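Local coordinates for invasion-associated protein (Mycobacterium tuberculosis, PDB 4LJ1) that binds cell-wall peptidoglycan without cleaving it, using an NlpC/p60 domain adapted to a non-catalytic role, at residues I12-S17 and I52-A57; G45-G50 and L63-G68; Q69-G74 and T125-R130; Q80-G85 and A99-K104; I88-E93 and P118-G123. All coordinates share one frame; numbering follows the deposited sequence. Where two conformers were deposited one is given.

Contact 1. Residues I12-S17 and I52-A57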
# COMPACT_ATOMS: atom_id res chain seq x y z
N ILE A 12 -0.02 7.84 6.47
CA ILE A 12 0.36 8.51 5.24
C ILE A 12 1.71 9.21 5.35
O ILE A 12 2.54 9.13 4.43
CB ILE A 12 -0.76 9.48 4.76
CG1 ILE A 12 -1.96 8.69 4.22
CG2 ILE A 12 -0.22 10.43 3.68
CD1 ILE A 12 -3.21 9.49 3.95
N ALA A 13 1.95 9.90 6.46
CA ALA A 13 3.23 10.57 6.65
C ALA A 13 4.37 9.55 6.65
O ALA A 13 5.42 9.81 6.10
CB ALA A 13 3.24 11.35 7.94
N ARG A 14 4.17 8.39 7.25
CA ARG A 14 5.21 7.34 7.23
C ARG A 14 5.50 6.90 5.80
O ARG A 14 6.65 6.79 5.41
CB ARG A 14 4.80 6.15 8.04
CG ARG A 14 4.91 6.38 9.53
CD ARG A 14 4.21 5.29 10.32
NE ARG A 14 4.88 4.00 10.20
CZ ARG A 14 5.84 3.53 11.01
NH1 ARG A 14 6.27 4.22 12.06
NH2 ARG A 14 6.34 2.35 10.78
N GLY A 15 4.46 6.64 5.02
CA GLY A 15 4.68 6.31 3.61
C GLY A 15 5.43 7.38 2.84
O GLY A 15 6.40 7.11 2.14
N LEU A 16 4.94 8.62 2.96
CA LEU A 16 5.55 9.74 2.25
C LEU A 16 7.01 9.98 2.64
O LEU A 16 7.80 10.43 1.82
CB LEU A 16 4.74 11.03 2.46
CG LEU A 16 3.37 11.09 1.77
CD1 LEU A 16 2.64 12.36 2.21
CD2 LEU A 16 3.51 11.04 0.25
N SER A 17 7.39 9.67 3.88
CA SER A 17 8.77 9.82 4.30
C SER A 17 9.74 8.93 3.53
O SER A 17 10.95 9.14 3.59
CB SER A 17 8.91 9.53 5.80
OG SER A 17 8.83 8.14 6.11
N ILE A 52 3.70 -0.80 2.20
CA ILE A 52 2.40 -0.75 2.88
C ILE A 52 2.50 -1.26 4.31
O ILE A 52 1.92 -0.67 5.22
CB ILE A 52 1.33 -1.55 2.07
CG1 ILE A 52 1.02 -0.92 0.74
CG2 ILE A 52 0.08 -1.78 2.87
CD1 ILE A 52 0.75 0.53 0.80
N GLN A 53 3.25 -2.33 4.52
CA GLN A 53 3.47 -2.82 5.90
C GLN A 53 4.14 -1.75 6.76
O GLN A 53 3.73 -1.53 7.89
CB GLN A 53 4.32 -4.08 5.93
CG GLN A 53 3.64 -5.35 5.45
CD GLN A 53 4.52 -6.57 5.66
OE1 GLN A 53 5.75 -6.47 5.62
NE2 GLN A 53 3.91 -7.72 5.94
N TYR A 54 5.16 -1.11 6.22
CA TYR A 54 5.85 -0.07 6.97
C TYR A 54 4.88 1.05 7.35
O TYR A 54 4.82 1.51 8.49
CB TYR A 54 7.02 0.51 6.14
CG TYR A 54 7.72 1.64 6.86
CD1 TYR A 54 8.47 1.40 8.00
CD2 TYR A 54 7.56 2.98 6.44
CE1 TYR A 54 9.07 2.44 8.69
CE2 TYR A 54 8.14 4.03 7.14
CZ TYR A 54 8.91 3.75 8.25
OH TYR A 54 9.51 4.77 8.97
N ALA A 55 4.11 1.53 6.37
CA ALA A 55 3.21 2.64 6.62
C ALA A 55 2.19 2.27 7.70
O ALA A 55 2.02 3.03 8.68
CB ALA A 55 2.51 3.08 5.32
N TYR A 56 1.52 1.14 7.54
CA TYR A 56 0.43 0.77 8.44
C TYR A 56 0.90 0.32 9.83
O TYR A 56 0.09 0.31 10.76
CB TYR A 56 -0.56 -0.23 7.79
CG TYR A 56 -1.77 0.53 7.25
CD1 TYR A 56 -2.68 1.08 8.16
CD2 TYR A 56 -1.98 0.76 5.89
CE1 TYR A 56 -3.75 1.84 7.72
CE2 TYR A 56 -3.07 1.53 5.45
CZ TYR A 56 -3.95 2.05 6.37
OH TYR A 56 -5.02 2.82 5.95
N ALA A 57 2.19 -0.00 10.01
CA ALA A 57 2.71 -0.23 11.35
C ALA A 57 2.55 1.05 12.19
O ALA A 57 2.49 0.96 13.41
CB ALA A 57 4.16 -0.68 11.29
O HOH W 1 8.77 7.33 8.83
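The backbone oxygen of Tyr54 is gripped by two nitrogens of Arg14 at once. Arg14 NE donates to Tyr54 O at 3.0 Å and Arg14 NH2 to the same Tyr54 O at 2.9 Å. The oxygen lies in the guanidinium plane, while both nitrogens approach from one face of its carbonyl plane. A forked grip of this kind cannot be straight, and the N-H...O angles are 146° and 152°. It is made possible by a bend of the arginine chain at chi3, which turns the guanidinium back to the helix facing it.

The same group also lies on the tyrosine ring. Arg14 CZ sits 4.3 Å from the ring centroid of Tyr54, a cation-pi contact with the two planes moderately tilted. The backbone carbon of Ala57 lies over the opposite face of the guanidinium, and Ala57 CB is 3.8 Å from Arg14 NH2. Arg14 O meets the tyrosine ring at its edge, near CE2; it also accepts from Ser17 OG at 2.7 Å, and a water bridges Ser17 OG to Tyr54 OH.

Below this polar layer the two helices, 5-16 and 48-57, come close, with axes 7.8 Å apart at 140°. Small residues permit it: Gly15 has no side chain, and Ala55 offers a single methyl, its CB 4.1 Å from Gly15 N.

Tyr54 O belongs to the last turns of helix 48-57, so the arginine charge would probably be eased both by this carbonyl and by the ring face it lies on.

Contact 2. Residues G45-G50 and L63-G68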
# COMPACT_ATOMS: atom_id res chain seq x y z
N GLY A 45 15.80 -1.28 0.02
CA GLY A 45 14.62 -0.67 -0.52
C GLY A 45 13.34 -1.35 -0.09
O GLY A 45 13.25 -2.02 0.95
N PHE A 46 12.31 -1.14 -0.92
CA PHE A 46 10.96 -1.69 -0.68
C PHE A 46 10.42 -2.36 -1.93
O PHE A 46 10.67 -1.89 -3.03
CB PHE A 46 9.96 -0.56 -0.38
CG PHE A 46 10.05 0.03 1.02
CD1 PHE A 46 9.58 -0.68 2.13
CD2 PHE A 46 10.53 1.31 1.20
CE1 PHE A 46 9.62 -0.12 3.38
CE2 PHE A 46 10.56 1.85 2.47
CZ PHE A 46 10.09 1.14 3.55
N ASP A 47 9.60 -3.39 -1.71
CA ASP A 47 8.59 -3.73 -2.70
C ASP A 47 7.25 -3.14 -2.24
O ASP A 47 7.15 -2.50 -1.19
CB ASP A 47 8.54 -5.22 -3.01
CG ASP A 47 8.07 -6.09 -1.88
OD1 ASP A 47 7.73 -5.59 -0.79
OD2 ASP A 47 8.10 -7.33 -2.07
N ALA A 48 6.20 -3.30 -3.05
CA ALA A 48 4.92 -2.63 -2.76
C ALA A 48 4.38 -3.06 -1.40
O ALA A 48 3.96 -2.25 -0.58
CB ALA A 48 3.90 -2.94 -3.85
N SER A 49 4.42 -4.36 -1.13
CA SER A 49 3.94 -4.93 0.13
C SER A 49 4.72 -4.41 1.33
O SER A 49 4.17 -4.09 2.39
CB SER A 49 4.02 -6.46 0.06
OG SER A 49 2.92 -6.88 -0.73
N GLY A 50 6.03 -4.34 1.17
CA GLY A 50 6.89 -3.88 2.24
C GLY A 50 6.58 -2.44 2.61
O GLY A 50 6.56 -2.08 3.79
N LEU A 63 0.09 -5.95 8.81
CA LEU A 63 -0.62 -6.51 7.67
C LEU A 63 0.07 -7.75 7.12
O LEU A 63 1.28 -7.88 7.24
CB LEU A 63 -0.70 -5.46 6.55
CG LEU A 63 -1.77 -4.37 6.65
CD1 LEU A 63 -1.89 -3.80 8.05
CD2 LEU A 63 -1.55 -3.26 5.64
N PRO A 64 -0.70 -8.66 6.50
CA PRO A 64 -0.04 -9.79 5.85
C PRO A 64 0.79 -9.30 4.67
O PRO A 64 0.54 -8.25 4.14
CB PRO A 64 -1.21 -10.65 5.36
CG PRO A 64 -2.36 -9.72 5.25
CD PRO A 64 -2.15 -8.60 6.23
N ARG A 65 1.78 -10.08 4.27
CA ARG A 65 2.70 -9.62 3.24
C ARG A 65 2.11 -9.63 1.83
O ARG A 65 2.28 -8.67 1.08
CB ARG A 65 3.97 -10.46 3.26
CG ARG A 65 5.06 -9.90 2.36
CD ARG A 65 5.66 -8.66 2.96
NE ARG A 65 6.66 -8.07 2.08
CZ ARG A 65 7.69 -7.35 2.50
NH1 ARG A 65 7.82 -7.04 3.79
NH2 ARG A 65 8.58 -6.90 1.64
N SER A 66 1.48 -10.70 1.41
CA SER A 66 1.09 -10.69 0.02
C SER A 66 -0.10 -9.76 -0.25
O SER A 66 -1.04 -9.67 0.56
CB SER A 66 0.86 -12.07 -0.51
OG SER A 66 -0.43 -12.49 -0.30
N SER A 67 -0.05 -9.06 -1.38
CA SER A 67 -1.16 -8.19 -1.74
C SER A 67 -2.47 -8.96 -1.84
O SER A 67 -3.51 -8.47 -1.43
CB SER A 67 -0.85 -7.40 -3.01
OG SER A 67 -0.66 -8.24 -4.14
N GLY A 68 -2.42 -10.19 -2.36
CA GLY A 68 -3.63 -10.99 -2.47
C GLY A 68 -4.23 -11.30 -1.11
O GLY A 68 -5.45 -11.35 -0.96
O HOH W 2 6.82 -9.04 -0.55
O HOH W 3 2.28 -9.36 -2.95
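Asp47 and Arg65 reach toward each other tip to tip, with carboxylate and guanidinium planes turned 54° apart. Arg65 NH2 stands 2.9 Å from Asp47 OD1, a salt bridge whose hydrogen bond is weak because the N-H points poorly at the oxygen (122°). Asp47 OD1 also caps helix 48-57, accepting from Gly50 N at 2.9 Å, and a water joins Asp47 OD2 to Arg65 NE. The guanidinium lies over Gly50, whose CA is 3.5 Å from Arg65 NH2; any side chain here would collide with it. The arginine chain, bent at chi2 (73°), runs past Ser49 to get there, and Gly28 O and Gln53 OE1 hold its NH1. In one of two deposited conformers, Ser49 OG donates to Arg65 O at 2.6 Å, almost in line with the carbonyl.

Asp47-Ala48-Ser49-Gly50 matches the Asp-Cys-Ser-Gly motif of active NlpC/p60 enzymes; Ala48 occupies the place of their nucleophile, consistent with a non-catalytic domain. The contact joins the starts of two helices: 48-57, capped by Asp47, and 67-73, capped by Ser66 through Gln69 N. Between them Ala48 and Ser67 both rest on Val98 of strand 97-103.

Contact 3. Residues Q69-G74 and T125-R130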
# COMPACT_ATOMS: atom_id res chain seq x y z
N GLN A 69 -3.39 -11.51 -0.11
CA GLN A 69 -3.91 -11.81 1.22
C GLN A 69 -4.47 -10.54 1.88
O GLN A 69 -5.53 -10.58 2.52
CB GLN A 69 -2.86 -12.46 2.10
CG GLN A 69 -3.42 -12.95 3.43
CD GLN A 69 -4.44 -14.09 3.35
OE1 GLN A 69 -4.53 -14.81 2.35
NE2 GLN A 69 -5.20 -14.26 4.43
N MET A 70 -3.79 -9.41 1.72
CA MET A 70 -4.33 -8.14 2.17
C MET A 70 -5.72 -7.89 1.58
O MET A 70 -6.66 -7.48 2.27
CB MET A 70 -3.44 -6.98 1.74
CG MET A 70 -2.05 -6.90 2.37
SD MET A 70 -1.18 -5.47 1.66
CE MET A 70 0.45 -5.68 2.37
N TYR A 71 -5.87 -8.16 0.30
CA TYR A 71 -7.15 -7.96 -0.38
C TYR A 71 -8.26 -8.91 0.13
O TYR A 71 -9.38 -8.50 0.42
CB TYR A 71 -7.01 -8.15 -1.89
CG TYR A 71 -8.26 -7.83 -2.66
CD1 TYR A 71 -8.61 -6.51 -2.90
CD2 TYR A 71 -9.11 -8.84 -3.14
CE1 TYR A 71 -9.74 -6.19 -3.63
CE2 TYR A 71 -10.24 -8.52 -3.86
CZ TYR A 71 -10.55 -7.18 -4.09
OH TYR A 71 -11.66 -6.83 -4.80
N LYS A 72 -7.93 -10.20 0.19
CA LYS A 72 -8.88 -11.24 0.61
C LYS A 72 -9.54 -10.88 1.91
O LYS A 72 -10.77 -11.01 2.06
CB LYS A 72 -8.16 -12.59 0.74
CG LYS A 72 -9.08 -13.74 1.12
CD LYS A 72 -8.28 -15.05 1.18
CE LYS A 72 -9.14 -16.25 1.53
NZ LYS A 72 -8.31 -17.47 1.77
N VAL A 73 -8.74 -10.45 2.88
CA VAL A 73 -9.26 -10.26 4.25
C VAL A 73 -9.82 -8.86 4.51
O VAL A 73 -10.53 -8.67 5.51
CB VAL A 73 -8.19 -10.60 5.32
CG1 VAL A 73 -7.68 -12.04 5.18
CG2 VAL A 73 -7.06 -9.58 5.32
N GLY A 74 -9.52 -7.90 3.65
CA GLY A 74 -9.84 -6.49 3.92
C GLY A 74 -11.30 -6.13 3.67
O GLY A 74 -11.98 -6.72 2.81
N THR A 125 -7.98 -3.56 -9.36
CA THR A 125 -8.95 -4.45 -8.78
C THR A 125 -10.22 -3.63 -8.46
O THR A 125 -10.11 -2.46 -8.12
CB THR A 125 -8.29 -5.08 -7.54
OG1 THR A 125 -6.94 -5.53 -7.82
CG2 THR A 125 -9.09 -6.22 -7.00
N PRO A 126 -11.43 -4.21 -8.60
CA PRO A 126 -12.66 -3.40 -8.49
C PRO A 126 -12.99 -2.75 -7.15
O PRO A 126 -13.86 -1.89 -7.10
CB PRO A 126 -13.78 -4.37 -8.88
CG PRO A 126 -13.15 -5.65 -9.22
CD PRO A 126 -11.67 -5.53 -9.21
N TYR A 127 -12.40 -3.25 -6.08
CA TYR A 127 -12.60 -2.70 -4.75
C TYR A 127 -11.27 -2.23 -4.19
O TYR A 127 -10.22 -2.84 -4.45
CB TYR A 127 -13.14 -3.77 -3.82
CG TYR A 127 -14.54 -4.22 -4.09
CD1 TYR A 127 -15.62 -3.42 -3.72
CD2 TYR A 127 -14.80 -5.44 -4.66
CE1 TYR A 127 -16.93 -3.84 -3.90
CE2 TYR A 127 -16.11 -5.87 -4.86
CZ TYR A 127 -17.16 -5.04 -4.49
OH TYR A 127 -18.44 -5.45 -4.70
N LEU A 128 -11.31 -1.15 -3.39
CA LEU A 128 -10.25 -0.78 -2.47
C LEU A 128 -10.48 -1.53 -1.16
O LEU A 128 -11.56 -2.10 -0.93
CB LEU A 128 -10.21 0.73 -2.24
CG LEU A 128 -9.79 1.64 -3.41
CD1 LEU A 128 -10.95 1.82 -4.40
CD2 LEU A 128 -9.29 3.00 -2.90
N VAL A 129 -9.48 -1.47 -0.27
CA VAL A 129 -9.65 -2.02 1.07
C VAL A 129 -9.50 -0.91 2.09
O VAL A 129 -8.55 -0.13 2.04
CB VAL A 129 -8.63 -3.13 1.38
CG1 VAL A 129 -8.48 -3.39 2.88
CG2 VAL A 129 -9.01 -4.38 0.61
N ARG A 130 -10.42 -0.86 3.04
CA ARG A 130 -10.31 0.02 4.18
C ARG A 130 -9.78 -0.76 5.37
O ARG A 130 -10.40 -1.70 5.85
CB ARG A 130 -11.65 0.63 4.55
CG ARG A 130 -11.51 1.66 5.67
CD ARG A 130 -12.55 2.74 5.61
NE ARG A 130 -12.57 3.37 4.31
CZ ARG A 130 -13.65 3.84 3.72
NH1 ARG A 130 -14.84 3.83 4.33
NH2 ARG A 130 -13.53 4.36 2.52
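Met70 meets the strand through its backbone, its carbonyl oxygen resting 4.2 Å from Val129 CG2. Its long side chain turns the other way, where it packs on Ile52 and on Phe89, whose ring also meets that of Tyr71 edge-to-face.

Tyr71 follows and carries the contact. With CG anti to the backbone N (chi1 -174°), its ring extends from helix 67-73 to the loop that leads into strand 128-130. The tip of the ring meets the Thr125 methyl obliquely, with Thr125 CG2 3.4 Å from Tyr71 CZ. Threonine suits this place because its two branches do different work: the methyl packs on the ring while OG1 bonds to Gly91 O. Tyr127 O lies at the edge of the Tyr71 ring, near its plane, 3.5 Å from Tyr71 CE1. Tyr71 OH in turn lies in the plane of the Tyr127 ring, 3.4 Å from Tyr127 CD2. That second ring leads away, and its own hydroxyl bonds to the C-terminal carboxylate of Ala147. Nearer the helix, Val129 CG2 touches Tyr71 CD1 at 4.1 Å.

At Gly74 the chain leaves the helix and enters strand 75-77, the antiparallel partner of 128-130. Val129 CG1 comes within 3.5 Å of Gly74 CA, on the side where any other residue would carry its CB, so the absence of a side chain lets helix end and strand close up.

The join is thus made by shape and apolar surface: a tyrosine ring wedged among a methyl, a valine and a backbone oxygen, with glycine allowing the close approach at the helix end.

Contact 4. Residues Q80-G85 and A99-K104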
# COMPACT_ATOMS: atom_id res chain seq x y z
N GLN A 80 -16.10 4.91 -5.64
CA GLN A 80 -16.82 6.15 -5.38
C GLN A 80 -16.94 6.51 -3.90
O GLN A 80 -17.36 7.61 -3.55
CB GLN A 80 -18.20 6.08 -6.01
CG GLN A 80 -18.19 6.29 -7.53
CD GLN A 80 -18.05 7.76 -7.91
OE1 GLN A 80 -18.93 8.58 -7.61
NE2 GLN A 80 -16.95 8.09 -8.56
N GLN A 81 -16.55 5.57 -3.04
CA GLN A 81 -16.59 5.71 -1.60
C GLN A 81 -15.16 5.76 -1.01
O GLN A 81 -14.98 5.75 0.21
CB GLN A 81 -17.37 4.53 -1.00
CG GLN A 81 -18.84 4.52 -1.41
CD GLN A 81 -19.49 3.14 -1.32
OE1 GLN A 81 -20.59 2.93 -1.83
NE2 GLN A 81 -18.81 2.21 -0.66
N ALA A 82 -14.14 5.87 -1.86
CA ALA A 82 -12.73 5.84 -1.41
C ALA A 82 -12.40 7.00 -0.49
O ALA A 82 -12.92 8.10 -0.65
CB ALA A 82 -11.81 5.87 -2.62
N ARG A 83 -11.48 6.74 0.43
CA ARG A 83 -10.96 7.73 1.37
C ARG A 83 -9.45 7.59 1.45
O ARG A 83 -8.92 6.50 1.29
CB ARG A 83 -11.55 7.50 2.77
CG ARG A 83 -13.03 7.77 2.87
CD ARG A 83 -13.53 7.48 4.27
NE ARG A 83 -14.99 7.49 4.31
CZ ARG A 83 -15.70 7.08 5.36
NH1 ARG A 83 -15.08 6.62 6.43
NH2 ARG A 83 -17.02 7.13 5.31
N LYS A 84 -8.76 8.69 1.70
CA LYS A 84 -7.34 8.59 1.91
C LYS A 84 -7.04 7.55 3.00
O LYS A 84 -7.76 7.41 3.99
CB LYS A 84 -6.70 9.95 2.19
CG LYS A 84 -7.07 10.67 3.46
CD LYS A 84 -6.19 11.93 3.59
CE LYS A 84 -6.78 13.00 4.49
NZ LYS A 84 -5.88 14.19 4.51
N GLY A 85 -5.98 6.78 2.76
CA GLY A 85 -5.59 5.67 3.61
C GLY A 85 -6.10 4.33 3.12
O GLY A 85 -5.56 3.29 3.52
N ALA A 99 -1.11 -0.36 -3.49
CA ALA A 99 -0.68 1.03 -3.36
C ALA A 99 -1.53 1.69 -2.29
O ALA A 99 -2.60 1.19 -1.96
CB ALA A 99 -0.79 1.76 -4.69
N LEU A 100 -1.06 2.82 -1.77
CA LEU A 100 -1.76 3.53 -0.70
C LEU A 100 -2.47 4.75 -1.30
O LEU A 100 -1.84 5.64 -1.88
CB LEU A 100 -0.75 4.00 0.34
CG LEU A 100 -1.27 4.74 1.58
CD1 LEU A 100 -2.21 3.86 2.41
CD2 LEU A 100 -0.14 5.27 2.41
N TYR A 101 -3.81 4.81 -1.19
CA TYR A 101 -4.55 5.95 -1.70
C TYR A 101 -4.32 7.17 -0.81
O TYR A 101 -4.45 7.08 0.41
CB TYR A 101 -6.04 5.64 -1.80
CG TYR A 101 -6.85 6.71 -2.52
CD1 TYR A 101 -6.40 7.28 -3.70
CD2 TYR A 101 -8.04 7.19 -2.01
CE1 TYR A 101 -7.10 8.26 -4.34
CE2 TYR A 101 -8.77 8.16 -2.68
CZ TYR A 101 -8.28 8.71 -3.84
OH TYR A 101 -8.96 9.72 -4.53
N LEU A 102 -4.01 8.30 -1.43
CA LEU A 102 -3.71 9.54 -0.70
C LEU A 102 -4.84 10.55 -0.74
O LEU A 102 -4.73 11.61 -0.12
CB LEU A 102 -2.46 10.19 -1.28
CG LEU A 102 -1.19 9.35 -1.27
CD1 LEU A 102 -0.08 10.01 -2.04
CD2 LEU A 102 -0.75 9.04 0.17
N GLY A 103 -5.92 10.22 -1.44
CA GLY A 103 -6.98 11.16 -1.73
C GLY A 103 -6.66 11.98 -2.97
O GLY A 103 -5.53 11.99 -3.47
N LYS A 104 -7.68 12.68 -3.47
CA LYS A 104 -7.53 13.60 -4.61
C LYS A 104 -6.89 12.94 -5.86
O LYS A 104 -6.15 13.55 -6.62
CB LYS A 104 -6.74 14.84 -4.18
CG LYS A 104 -7.45 15.69 -3.13
CD LYS A 104 -6.62 16.90 -2.73
CE LYS A 104 -7.45 17.99 -2.07
NZ LYS A 104 -8.40 17.45 -1.05
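One backbone hydrogen bond ties the two segments together: Gly85 N donates to Tyr101 O at 2.8 Å, nearly straight (171°). The same oxygen receives a CA-H...O contact from Lys84 CA at 3.6 Å. Glycine is called for at 85, since its phi of 96° would drive a CB against the preceding carbonyl. The oxygen of Gly85 touches Leu100 CD1 at 3.6 Å and also bonds to Tyr56 OH of helix 48-57.

This is where the connection from strand 75-77 enters the antiparallel sheet of the NlpC/p60 domain. Just beyond Gly85, strand 87-90 pairs with 97-103, and Asp86 already bonds to the backbone of Tyr101.

Contacts of the Tyr101 ring come next. Tyr101 CG is anti to the backbone N (chi1 -172°), which brings the ring alongside the incoming loop. The oxygen of Arg83 lies at the ring edge, 3.5 Å from Tyr101 CD2, and the methyl of Ala82 approaches obliquely, its CB 3.8 Å from Tyr101 CE2. Over the centre of one ring face sits the backbone N of Gly103, while Tyr101 OH bonds to Gly105 N.

Lys84 supplies a contact of another sort, a side-chain methylene against the backbone at the surface. Its CB lies 3.5 Å from Leu102 O and 3.7 Å from Gly103 N, close to where a side chain at 103 would stand. Its extended chain then leads away past Ile12, carrying the ammonium into a long, weak ion pair with Asp9.

Contact 5. Residues I88-E93 and P118-G123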
# COMPACT_ATOMS: atom_id res chain seq x y z
N ILE A 88 -5.34 0.49 -2.61
CA ILE A 88 -5.66 0.21 -4.01
C ILE A 88 -4.89 -1.04 -4.41
O ILE A 88 -3.73 -1.20 -4.05
CB ILE A 88 -5.24 1.41 -4.88
CG1 ILE A 88 -6.10 2.64 -4.58
CG2 ILE A 88 -5.31 1.06 -6.37
CD1 ILE A 88 -5.51 3.94 -5.09
N PHE A 89 -5.53 -1.90 -5.19
CA PHE A 89 -4.90 -3.13 -5.66
C PHE A 89 -4.92 -3.22 -7.17
O PHE A 89 -5.77 -2.63 -7.85
CB PHE A 89 -5.60 -4.35 -5.05
CG PHE A 89 -5.48 -4.43 -3.56
CD1 PHE A 89 -6.33 -3.73 -2.75
CD2 PHE A 89 -4.49 -5.20 -2.99
CE1 PHE A 89 -6.21 -3.78 -1.37
CE2 PHE A 89 -4.37 -5.26 -1.61
CZ PHE A 89 -5.22 -4.54 -0.80
N TYR A 90 -3.98 -4.02 -7.67
CA TYR A 90 -3.93 -4.43 -9.06
C TYR A 90 -3.97 -5.94 -9.15
O TYR A 90 -3.46 -6.65 -8.28
CB TYR A 90 -2.65 -3.84 -9.75
CG TYR A 90 -2.77 -2.33 -9.82
CD1 TYR A 90 -3.42 -1.73 -10.88
CD2 TYR A 90 -2.38 -1.52 -8.77
CE1 TYR A 90 -3.61 -0.35 -10.92
CE2 TYR A 90 -2.57 -0.15 -8.81
CZ TYR A 90 -3.22 0.42 -9.88
OH TYR A 90 -3.46 1.78 -9.91
N GLY A 91 -4.54 -6.43 -10.24
CA GLY A 91 -4.63 -7.84 -10.53
C GLY A 91 -5.92 -8.49 -10.07
O GLY A 91 -6.64 -7.93 -9.25
N PRO A 92 -6.18 -9.71 -10.54
CA PRO A 92 -7.36 -10.43 -10.08
C PRO A 92 -7.24 -10.72 -8.59
O PRO A 92 -6.21 -11.22 -8.13
CB PRO A 92 -7.36 -11.73 -10.89
CG PRO A 92 -6.14 -11.72 -11.70
CD PRO A 92 -5.39 -10.46 -11.51
N GLU A 93 -8.26 -10.35 -7.84
CA GLU A 93 -8.28 -10.50 -6.39
C GLU A 93 -7.05 -9.85 -5.75
O GLU A 93 -6.57 -10.30 -4.72
CB GLU A 93 -8.39 -11.99 -5.99
CG GLU A 93 -9.52 -12.76 -6.65
CD GLU A 93 -10.90 -12.35 -6.19
OE1 GLU A 93 -11.05 -11.71 -5.14
OE2 GLU A 93 -11.87 -12.72 -6.89
N PRO A 118 -0.55 9.67 -10.07
CA PRO A 118 -2.00 9.61 -10.20
C PRO A 118 -2.47 8.15 -10.21
O PRO A 118 -1.80 7.28 -10.74
CB PRO A 118 -2.25 10.28 -11.56
CG PRO A 118 -1.10 11.19 -11.74
CD PRO A 118 0.06 10.51 -11.11
N VAL A 119 -3.63 7.90 -9.61
CA VAL A 119 -4.21 6.57 -9.65
C VAL A 119 -4.43 6.14 -11.11
O VAL A 119 -4.88 6.95 -11.95
CB VAL A 119 -5.55 6.54 -8.91
CG1 VAL A 119 -6.23 5.18 -9.07
CG2 VAL A 119 -5.36 6.90 -7.44
N ARG A 120 -4.10 4.88 -11.42
CA ARG A 120 -4.31 4.32 -12.75
C ARG A 120 -5.40 3.25 -12.63
O ARG A 120 -5.34 2.37 -11.78
CB ARG A 120 -3.05 3.60 -13.25
CG ARG A 120 -1.76 4.41 -13.45
CD ARG A 120 -0.55 3.45 -13.61
NE ARG A 120 0.38 3.38 -12.47
CZ ARG A 120 0.66 2.30 -11.74
NH1 ARG A 120 0.09 1.14 -11.98
NH2 ARG A 120 1.52 2.40 -10.76
N THR A 121 -6.40 3.29 -13.49
CA THR A 121 -7.43 2.26 -13.39
C THR A 121 -7.09 1.03 -14.25
O THR A 121 -7.70 0.00 -14.06
CB THR A 121 -8.82 2.75 -13.79
OG1 THR A 121 -8.70 3.32 -15.08
CG2 THR A 121 -9.35 3.77 -12.79
N ASN A 122 -6.07 1.12 -15.11
CA ASN A 122 -5.67 -0.06 -15.88
C ASN A 122 -5.18 -1.17 -14.97
O ASN A 122 -4.19 -1.01 -14.28
CB ASN A 122 -4.57 0.25 -16.89
CG ASN A 122 -4.19 -0.96 -17.72
OD1 ASN A 122 -5.04 -1.54 -18.37
ND2 ASN A 122 -2.91 -1.35 -17.70
N GLY A 123 -5.91 -2.30 -14.99
CA GLY A 123 -5.57 -3.45 -14.18
C GLY A 123 -6.01 -3.34 -12.73
O GLY A 123 -5.76 -4.27 -11.95
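Tyr90 and Arg120 make the tight part of the contact, where the phenol hydroxyl donates to a backbone oxygen. Tyr90 OH is 2.7 Å from Arg120 O, lying in the carbonyl plane on a lone pair. Further along the loop, Asn122 O sits at the edge of the same ring, 3.5 Å from Tyr90 CE1. At the base of the side chain Gly91 N donates to Gly123 O at 3.0 Å, almost straight (170°), and Tyr90 CA adds a CA-H...O contact to Gly123 O at 3.4 Å. The hydroxyl is thus fixed at the tip and the backbone at the base of the side chain. Tyrosine fits because it reaches from strand to loop and ends in a donor; Gly91 and Gly123 both have positive phi (93° and 80°), the first with a value that calls for glycine.

At the inner end Ile88 and Val119 share a sparse apolar touch, CD1 of Ile88 to CG2 of Val119 at 3.8 Å. The solvent side is looser. The Arg120 side chain crosses the tyrosine at about a right angle and places NH1 over one face of the ring, 4.0 Å from Tyr90 CZ, but this belongs to one of two deposited conformers; in the same conformer its NH2 forms a salt bridge with Glu109. Asn122 is exposed.

The loop 118-123 leaves edge strand 114-118 and passes along the end of strand 87-90, the other edge of the sheet. Met107 of strand 106-110 packs against Ile88, Tyr90 and Arg120, while Phe89, on the other side of the strand, packs on Val98 and on Tyr71 and Met70 of helix 67-73.

Overall arrangement
Contact 3 is the one with no exposed touching residue; the other four mix buried and exposed residues. Contacts 1 and 2 share helix 48-57 and rely on arginines, contact 1 stacking one on a tyrosine and contact 2 pairing one with a carboxylate; Gln53 links them by bonding to Arg65. Contacts 2 and 3 share helix 67-73, polar at its start and apolar at its end. Contacts 4 and 5 both reach the same antiparallel sheet, where backbone bonds tie loops to neighbouring strands and tyrosines pack against the loops; Tyr101 touches Ile88 and Val119. Thr125 joins contact 3 to contact 5, and Arg130 joins contact 3 to contact 4 through Gln81.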